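Long-range contacts in alcohol dehydrogenase superfamily protein (PDB 3GAZ), which probably works as an NADP-dependent oxidoreductase of the medium-chain dehydrogenase/reductase superfamily, with a GroES-like domain joined to a Rossmann-type nucleotide-binding domain: residues 112-121 with 278-289; 67-75 with 125-133. All blocks are in the same frame, centred on the assembly; numbering follows the deposited sequence.

How the interactions relate
Of the four segments, 67-75 comes first, on strand 70-78 of the GroES-like sheet, and strand 116-118 joins that sheet later, paired with strand 90-94. Just beyond it helices 125-129 and 132-145 begin, and interaction 2 folds their start back onto strand 70-78, closing a short loop of 49 residues. Interaction 1 closes a far longer one: the chain runs through the six-stranded Rossmann-type sheet before helix 278-293 returns to 112-121. Because 112-121 lies between 67-75 and 125-133, and its partner 278-289 beyond both, the two loops cross. The contacts also touch directly, Leu285 CD2 lying 3.8 Å from Pro132 CA and Lys119 CD 3.7 Å from Met125 SE.

Interaction 1: residues 112-121 with 278-289; sequences DARLLASKPA and LAHFGEMLREAD
The guanidinium of Arg114 has Leu278 CB over the centre of one face and Leu278 CD2 3.6 Å from Arg114 NH2, while the carboxylate of Asp112 meets its edge close to the guanidinium plane, itself turned 23° out of line. Arg114 grips that carboxylate side-on, NE to OD1 and NH2 to OD2, the latter at 2.8 Å and nearly straight (165°). Asp112 OD1 also takes the backbone N of Arg114 on its anti lone pair, an Asx turn. The second guanidinium, of Arg286, has Gly282 O on one face, and Glu283 and waters 2 and 3 at its edge. Its chain, bent at chi2 and chi3, brings NH2 within 2.7 Å of Leu116 O, at too poor an angle for a hydrogen bond. Water 2 joins Arg286 NH1 to Arg114 O, and water 3 joins its NE to Ser118 N.

On the buried side, Leu115 CD2 sits obliquely 3.6 Å from Phe281 CD2 and also meets Leu278 CG. Ala117 CB rests 3.6 Å from Leu285 CB. Gly282 lets the chains close in: a side chain there would run into Arg114 O, which takes a weak bond from Gly282 N (3.1 Å). An alanine at Asp112 removes the carboxylate, and the Arg114 guanidinium, left without its mate, would probably be free to swing off Leu278. Asp289 OD1 lies against Pro120, and waters 4 and 5 link its carboxylate to Ser118 O and Ala121 N. The 3-10 turn 113-115 and strand 116-118 thus meet the helix through an apolar seam, across which Arg286 and Asp289 bond through water, not directly.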
# COMPACT_ATOMS: atom_id res chain seq x y z
N ASP A 112 -13.32 -4.95 0.01
CA ASP A 112 -13.34 -6.41 0.05
C ASP A 112 -14.42 -6.78 1.06
O ASP A 112 -14.36 -6.36 2.22
CB ASP A 112 -11.98 -6.95 0.52
CG ASP A 112 -11.90 -8.46 0.48
OD1 ASP A 112 -12.77 -9.13 1.09
OD2 ASP A 112 -10.96 -8.99 -0.15
N ALA A 113 -15.40 -7.56 0.62
CA ALA A 113 -16.53 -7.96 1.46
C ALA A 113 -16.13 -8.51 2.83
O ALA A 113 -16.84 -8.30 3.81
CB ALA A 113 -17.39 -8.99 0.72
N ARG A 114 -15.00 -9.20 2.89
CA ARG A 114 -14.53 -9.79 4.14
C ARG A 114 -14.25 -8.78 5.26
O ARG A 114 -14.28 -9.14 6.44
CB ARG A 114 -13.27 -10.61 3.88
CG ARG A 114 -13.52 -11.85 3.02
CD ARG A 114 -12.21 -12.54 2.68
NE ARG A 114 -11.44 -11.78 1.70
CZ ARG A 114 -10.25 -12.15 1.23
NH1 ARG A 114 -9.69 -13.28 1.66
NH2 ARG A 114 -9.63 -11.40 0.33
N LEU A 115 -13.98 -7.54 4.88
CA LEU A 115 -13.70 -6.48 5.85
C LEU A 115 -14.96 -5.85 6.43
O LEU A 115 -14.90 -5.13 7.42
CB LEU A 115 -12.87 -5.38 5.18
CG LEU A 115 -11.45 -5.73 4.70
CD1 LEU A 115 -10.85 -4.54 3.96
CD2 LEU A 115 -10.59 -6.12 5.89
N LEU A 116 -16.10 -6.14 5.81
CA LEU A 116 -17.37 -5.57 6.23
C LEU A 116 -18.27 -6.47 7.07
O LEU A 116 -18.17 -7.69 7.04
CB LEU A 116 -18.16 -5.11 5.00
CG LEU A 116 -17.55 -3.96 4.21
CD1 LEU A 116 -18.30 -3.80 2.90
CD2 LEU A 116 -17.61 -2.68 5.04
N ALA A 117 -19.17 -5.82 7.80
CA ALA A 117 -20.15 -6.49 8.64
C ALA A 117 -21.38 -5.58 8.65
O ALA A 117 -21.26 -4.36 8.56
CB ALA A 117 -19.62 -6.66 10.06
N SER A 118 -22.56 -6.18 8.74
CA SER A 118 -23.79 -5.40 8.76
C SER A 118 -23.71 -4.40 9.90
O SER A 118 -23.19 -4.70 10.97
CB SER A 118 -25.00 -6.32 8.96
OG SER A 118 -25.16 -7.19 7.86
N LYS A 119 -24.21 -3.19 9.65
CA LYS A 119 -24.20 -2.15 10.67
C LYS A 119 -25.19 -2.50 11.78
O LYS A 119 -26.30 -2.94 11.51
CB LYS A 119 -24.59 -0.80 10.06
CG LYS A 119 -24.57 0.34 11.08
CD LYS A 119 -25.05 1.65 10.49
CE LYS A 119 -26.56 1.65 10.27
NZ LYS A 119 -27.30 1.46 11.55
N PRO A 120 -24.78 -2.32 13.04
CA PRO A 120 -25.67 -2.62 14.17
C PRO A 120 -26.92 -1.76 14.00
O PRO A 120 -26.83 -0.55 13.81
CB PRO A 120 -24.84 -2.20 15.38
CG PRO A 120 -23.45 -2.54 14.94
CD PRO A 120 -23.41 -2.03 13.52
N ALA A 121 -28.08 -2.40 14.05
CA ALA A 121 -29.35 -1.71 13.87
C ALA A 121 -29.59 -0.53 14.81
O ALA A 121 -30.17 0.49 14.40
CB ALA A 121 -30.51 -2.70 14.00
N LEU A 278 -7.92 -11.25 6.53
CA LEU A 278 -8.97 -10.28 6.22
C LEU A 278 -10.33 -10.68 6.77
O LEU A 278 -11.08 -9.84 7.25
CB LEU A 278 -9.08 -10.08 4.70
CG LEU A 278 -8.50 -8.79 4.13
CD1 LEU A 278 -7.04 -8.65 4.53
CD2 LEU A 278 -8.65 -8.79 2.61
N ALA A 279 -10.64 -11.97 6.69
CA ALA A 279 -11.92 -12.48 7.17
C ALA A 279 -12.12 -12.26 8.67
O ALA A 279 -13.25 -12.08 9.13
CB ALA A 279 -12.05 -13.96 6.85
N HIS A 280 -11.03 -12.28 9.43
CA HIS A 280 -11.10 -12.09 10.87
C HIS A 280 -11.68 -10.71 11.22
O HIS A 280 -12.31 -10.54 12.27
CB HIS A 280 -9.70 -12.24 11.48
CG HIS A 280 -9.68 -12.26 12.98
ND1 HIS A 280 -10.52 -13.06 13.73
CD2 HIS A 280 -8.90 -11.59 13.87
CE1 HIS A 280 -10.26 -12.89 15.01
NE2 HIS A 280 -9.28 -12.01 15.12
N PHE A 281 -11.47 -9.73 10.35
CA PHE A 281 -11.98 -8.38 10.59
C PHE A 281 -13.50 -8.35 10.63
O PHE A 281 -14.08 -7.89 11.61
CB PHE A 281 -11.46 -7.42 9.53
CG PHE A 281 -10.17 -6.74 9.90
CD1 PHE A 281 -9.29 -7.35 10.80
CD2 PHE A 281 -9.84 -5.50 9.37
CE1 PHE A 281 -8.10 -6.72 11.16
CE2 PHE A 281 -8.65 -4.87 9.72
CZ PHE A 281 -7.78 -5.48 10.62
N GLY A 282 -14.14 -8.84 9.57
CA GLY A 282 -15.59 -8.86 9.54
C GLY A 282 -16.14 -9.69 10.69
O GLY A 282 -17.20 -9.39 11.25
N GLU A 283 -15.42 -10.74 11.05
CA GLU A 283 -15.84 -11.61 12.14
C GLU A 283 -15.85 -10.84 13.46
O GLU A 283 -16.81 -10.94 14.22
CB GLU A 283 -14.91 -12.82 12.24
CG GLU A 283 -15.04 -13.81 11.09
CD GLU A 283 -16.46 -14.34 10.93
OE1 GLU A 283 -17.27 -13.69 10.25
OE2 GLU A 283 -16.75 -15.42 11.49
N MSE A 284 -14.79 -10.08 13.72
CA MSE A 284 -14.72 -9.31 14.96
C MSE A 284 -15.83 -8.25 14.99
O MSE A 284 -16.41 -8.00 16.04
CB MSE A 284 -13.34 -8.63 15.11
CG MSE A 284 -12.20 -9.57 15.56
SE MSE A 284 -10.60 -8.74 15.91
CE MSE A 284 -10.04 -8.42 14.20
N LEU A 285 -16.13 -7.65 13.84
CA LEU A 285 -17.17 -6.63 13.79
C LEU A 285 -18.56 -7.24 14.02
O LEU A 285 -19.50 -6.54 14.41
CB LEU A 285 -17.11 -5.87 12.45
CG LEU A 285 -15.83 -5.04 12.28
CD1 LEU A 285 -15.85 -4.31 10.96
CD2 LEU A 285 -15.69 -4.05 13.43
N ARG A 286 -18.67 -8.54 13.78
CA ARG A 286 -19.92 -9.26 14.01
C ARG A 286 -20.07 -9.42 15.52
O ARG A 286 -21.18 -9.39 16.06
CB ARG A 286 -19.87 -10.62 13.33
CG ARG A 286 -20.74 -10.70 12.10
CD ARG A 286 -20.06 -11.51 11.01
NE ARG A 286 -20.09 -10.75 9.77
CZ ARG A 286 -19.13 -10.75 8.86
NH1 ARG A 286 -18.03 -11.48 9.03
NH2 ARG A 286 -19.27 -10.01 7.78
N GLU A 287 -18.94 -9.58 16.20
CA GLU A 287 -18.92 -9.71 17.65
C GLU A 287 -19.40 -8.38 18.22
O GLU A 287 -20.19 -8.34 19.16
CB GLU A 287 -17.50 -9.97 18.15
CG GLU A 287 -16.92 -11.31 17.77
CD GLU A 287 -17.61 -12.47 18.46
OE1 GLU A 287 -18.23 -12.25 19.53
OE2 GLU A 287 -17.52 -13.60 17.95
N ALA A 288 -18.91 -7.29 17.64
CA ALA A 288 -19.28 -5.95 18.08
C ALA A 288 -20.78 -5.73 17.94
O ALA A 288 -21.43 -5.22 18.85
CB ALA A 288 -18.51 -4.91 17.27
N ASP A 289 -21.33 -6.14 16.80
CA ASP A 289 -22.76 -6.01 16.51
C ASP A 289 -23.58 -6.80 17.54
O ASP A 289 -24.60 -6.32 18.02
CB ASP A 289 -23.04 -6.51 15.09
CG ASP A 289 -24.52 -6.48 14.73
OD1 ASP A 289 -25.26 -5.59 15.20
OD2 ASP A 289 -24.94 -7.36 13.94
O HOH W 1 -17.77 -10.00 5.90
O HOH W 2 -15.25 -11.69 7.36
O HOH W 3 -22.30 -9.27 8.67
O HOH W 4 -22.98 -7.26 11.87
O HOH W 5 -27.89 -5.07 14.69

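Interaction 2: residues 67-75 with 125-133; sequences LGMDLAGTV and MRQASVLPL
Ala72, on strand 70-78 of the GroES-like domain, packs its CB against helix 125-129, whose direction runs at 143° to the strand. Together with Asp70 it makes the tight part of the contact. Ala72 CB lies 3.3 Å from Met125 O and 3.7 Å from Ser129 CB, with Ala128 CB a little beyond, and so small a side chain lets strand and helix axes come within 6.8 Å. Asp70 presses closer still, its CB 2.9 Å from Ser129 O and its OD1 3.0 Å from Pro132 CB. Ser129 OG is spent on Arg126 O, a bond within the helix, while its CB touches Ala72. Selenomethionine Met125, its chain bent at chi2, lays SE along the backbone of Gly73 and brings CE 3.4 Å from Gly73 O.

The two ends are looser. Thr74 OG1 meets Met125 CE more distantly, its polar partner being Glu40. At the other end Met69 CE and Leu133 CD2 touch at 4.0 Å, and Leu133 also leans on Asn45 and Leu94. Water 6 enters beside Asp70, donating to Asp70 OD2 and to Val130 O, so it ties the carboxylate to the turn between the two helices. Asp70 is thus held at both oxygens, one by water and the other by the main-chain N-H of Leu133, near the start of helix 132-145. CG stands beside the backbone N (chi1 -67°), which sends the carboxylate past Pro132 CB to this N-H. Leu133 N donates to Asp70 OD1 over 2.9 Å, meeting the oxygen on its syn side but 29° out of the carboxylate plane.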
# COMPACT_ATOMS: atom_id res chain seq x y z
N LEU A 67 -7.45 9.94 2.93
CA LEU A 67 -7.25 9.35 4.25
C LEU A 67 -8.57 8.92 4.92
O LEU A 67 -9.64 9.06 4.34
CB LEU A 67 -6.48 10.33 5.14
CG LEU A 67 -5.22 10.90 4.48
CD1 LEU A 67 -4.41 11.70 5.51
CD2 LEU A 67 -4.38 9.76 3.91
N GLY A 68 -8.47 8.39 6.14
CA GLY A 68 -9.65 7.92 6.85
C GLY A 68 -9.66 6.41 6.78
O GLY A 68 -9.57 5.85 5.69
N MSE A 69 -9.78 5.74 7.92
CA MSE A 69 -9.74 4.28 7.96
C MSE A 69 -11.07 3.57 8.22
O MSE A 69 -11.30 2.47 7.72
CB MSE A 69 -8.71 3.84 9.01
CG MSE A 69 -7.35 4.52 8.89
SE MSE A 69 -6.21 4.14 10.27
CE MSE A 69 -6.49 5.43 11.28
N ASP A 70 -11.94 4.21 9.01
CA ASP A 70 -13.24 3.63 9.36
C ASP A 70 -14.40 4.19 8.54
O ASP A 70 -14.40 5.36 8.16
CB ASP A 70 -13.57 3.89 10.83
CG ASP A 70 -12.65 3.15 11.80
OD1 ASP A 70 -12.33 1.97 11.55
OD2 ASP A 70 -12.25 3.77 12.82
N LEU A 71 -15.40 3.35 8.29
CA LEU A 71 -16.57 3.81 7.56
C LEU A 71 -17.86 3.14 8.01
O LEU A 71 -17.84 2.13 8.72
CB LEU A 71 -16.40 3.61 6.05
CG LEU A 71 -16.27 2.22 5.43
CD1 LEU A 71 -17.56 1.41 5.62
CD2 LEU A 71 -15.97 2.37 3.95
N ALA A 72 -18.97 3.74 7.60
CA ALA A 72 -20.30 3.22 7.87
C ALA A 72 -21.11 3.75 6.70
O ALA A 72 -21.05 4.94 6.38
CB ALA A 72 -20.84 3.78 9.18
N GLY A 73 -21.84 2.88 6.03
CA GLY A 73 -22.63 3.33 4.89
C GLY A 73 -23.59 2.28 4.38
O GLY A 73 -24.06 1.43 5.13
N THR A 74 -23.87 2.35 3.08
CA THR A 74 -24.79 1.42 2.44
C THR A 74 -24.18 0.83 1.18
O THR A 74 -23.46 1.50 0.44
CB THR A 74 -26.11 2.14 2.07
OG1 THR A 74 -26.75 2.60 3.26
CG2 THR A 74 -27.05 1.19 1.33
N VAL A 75 -24.46 -0.44 0.93
CA VAL A 75 -23.97 -1.12 -0.26
C VAL A 75 -24.84 -0.66 -1.42
O VAL A 75 -26.07 -0.74 -1.35
CB VAL A 75 -24.08 -2.66 -0.10
CG1 VAL A 75 -23.72 -3.36 -1.40
CG2 VAL A 75 -23.16 -3.13 1.02
N MSE A 125 -25.34 6.12 11.67
CA MSE A 125 -24.15 5.94 10.84
C MSE A 125 -22.91 6.53 11.52
O MSE A 125 -21.82 5.96 11.43
CB MSE A 125 -24.37 6.57 9.47
CG MSE A 125 -25.31 5.78 8.55
SE MSE A 125 -24.57 4.23 7.90
CE MSE A 125 -26.01 3.48 7.09
N ARG A 126 -23.07 7.66 12.19
CA ARG A 126 -21.96 8.30 12.89
C ARG A 126 -21.43 7.38 13.99
O ARG A 126 -20.22 7.15 14.08
CB ARG A 126 -22.40 9.64 13.50
CG ARG A 126 -22.26 10.84 12.56
CD ARG A 126 -23.07 12.04 13.05
NE ARG A 126 -22.86 12.33 14.47
CZ ARG A 126 -21.74 12.83 14.99
NH1 ARG A 126 -20.71 13.12 14.20
NH2 ARG A 126 -21.66 13.04 16.29
N GLN A 127 -22.33 6.85 14.81
CA GLN A 127 -21.95 5.96 15.90
C GLN A 127 -21.19 4.72 15.43
O GLN A 127 -20.19 4.33 16.02
CB GLN A 127 -23.18 5.50 16.68
CG GLN A 127 -23.80 6.53 17.60
CD GLN A 127 -25.05 5.98 18.28
OE1 GLN A 127 -26.00 5.59 17.62
NE2 GLN A 127 -25.03 5.95 19.61
N ALA A 128 -21.69 4.09 14.37
CA ALA A 128 -21.07 2.89 13.84
C ALA A 128 -19.72 3.17 13.19
O ALA A 128 -18.81 2.34 13.27
CB ALA A 128 -22.00 2.23 12.83
N SER A 129 -19.58 4.34 12.56
CA SER A 129 -18.33 4.69 11.88
C SER A 129 -17.10 4.83 12.78
O SER A 129 -15.97 4.67 12.30
CB SER A 129 -18.52 5.99 11.09
OG SER A 129 -18.57 7.12 11.95
N VAL A 130 -17.28 5.13 14.06
CA VAL A 130 -16.14 5.30 14.96
C VAL A 130 -15.79 4.04 15.74
O VAL A 130 -14.90 4.06 16.59
CB VAL A 130 -16.39 6.43 15.98
CG1 VAL A 130 -16.57 7.74 15.26
CG2 VAL A 130 -17.62 6.10 16.84
N LEU A 131 -16.46 2.94 15.43
CA LEU A 131 -16.24 1.68 16.15
C LEU A 131 -15.19 0.69 15.62
O LEU A 131 -14.38 0.17 16.39
CB LEU A 131 -17.59 0.97 16.27
CG LEU A 131 -17.93 0.08 17.48
CD1 LEU A 131 -17.64 0.80 18.78
CD2 LEU A 131 -19.41 -0.30 17.39
N PRO A 132 -15.17 0.42 14.30
CA PRO A 132 -14.22 -0.53 13.70
C PRO A 132 -12.78 -0.64 14.24
O PRO A 132 -12.46 -1.61 14.93
CB PRO A 132 -14.27 -0.17 12.22
CG PRO A 132 -15.71 0.21 12.04
CD PRO A 132 -15.95 1.11 13.26
N LEU A 133 -11.92 0.32 13.93
CA LEU A 133 -10.53 0.25 14.38
C LEU A 133 -10.33 0.03 15.87
O LEU A 133 -9.65 -0.92 16.28
CB LEU A 133 -9.74 1.49 13.97
CG LEU A 133 -8.30 1.53 14.50
CD1 LEU A 133 -7.52 0.31 14.01
CD2 LEU A 133 -7.61 2.81 14.04
O HOH W 6 -12.50 3.03 15.48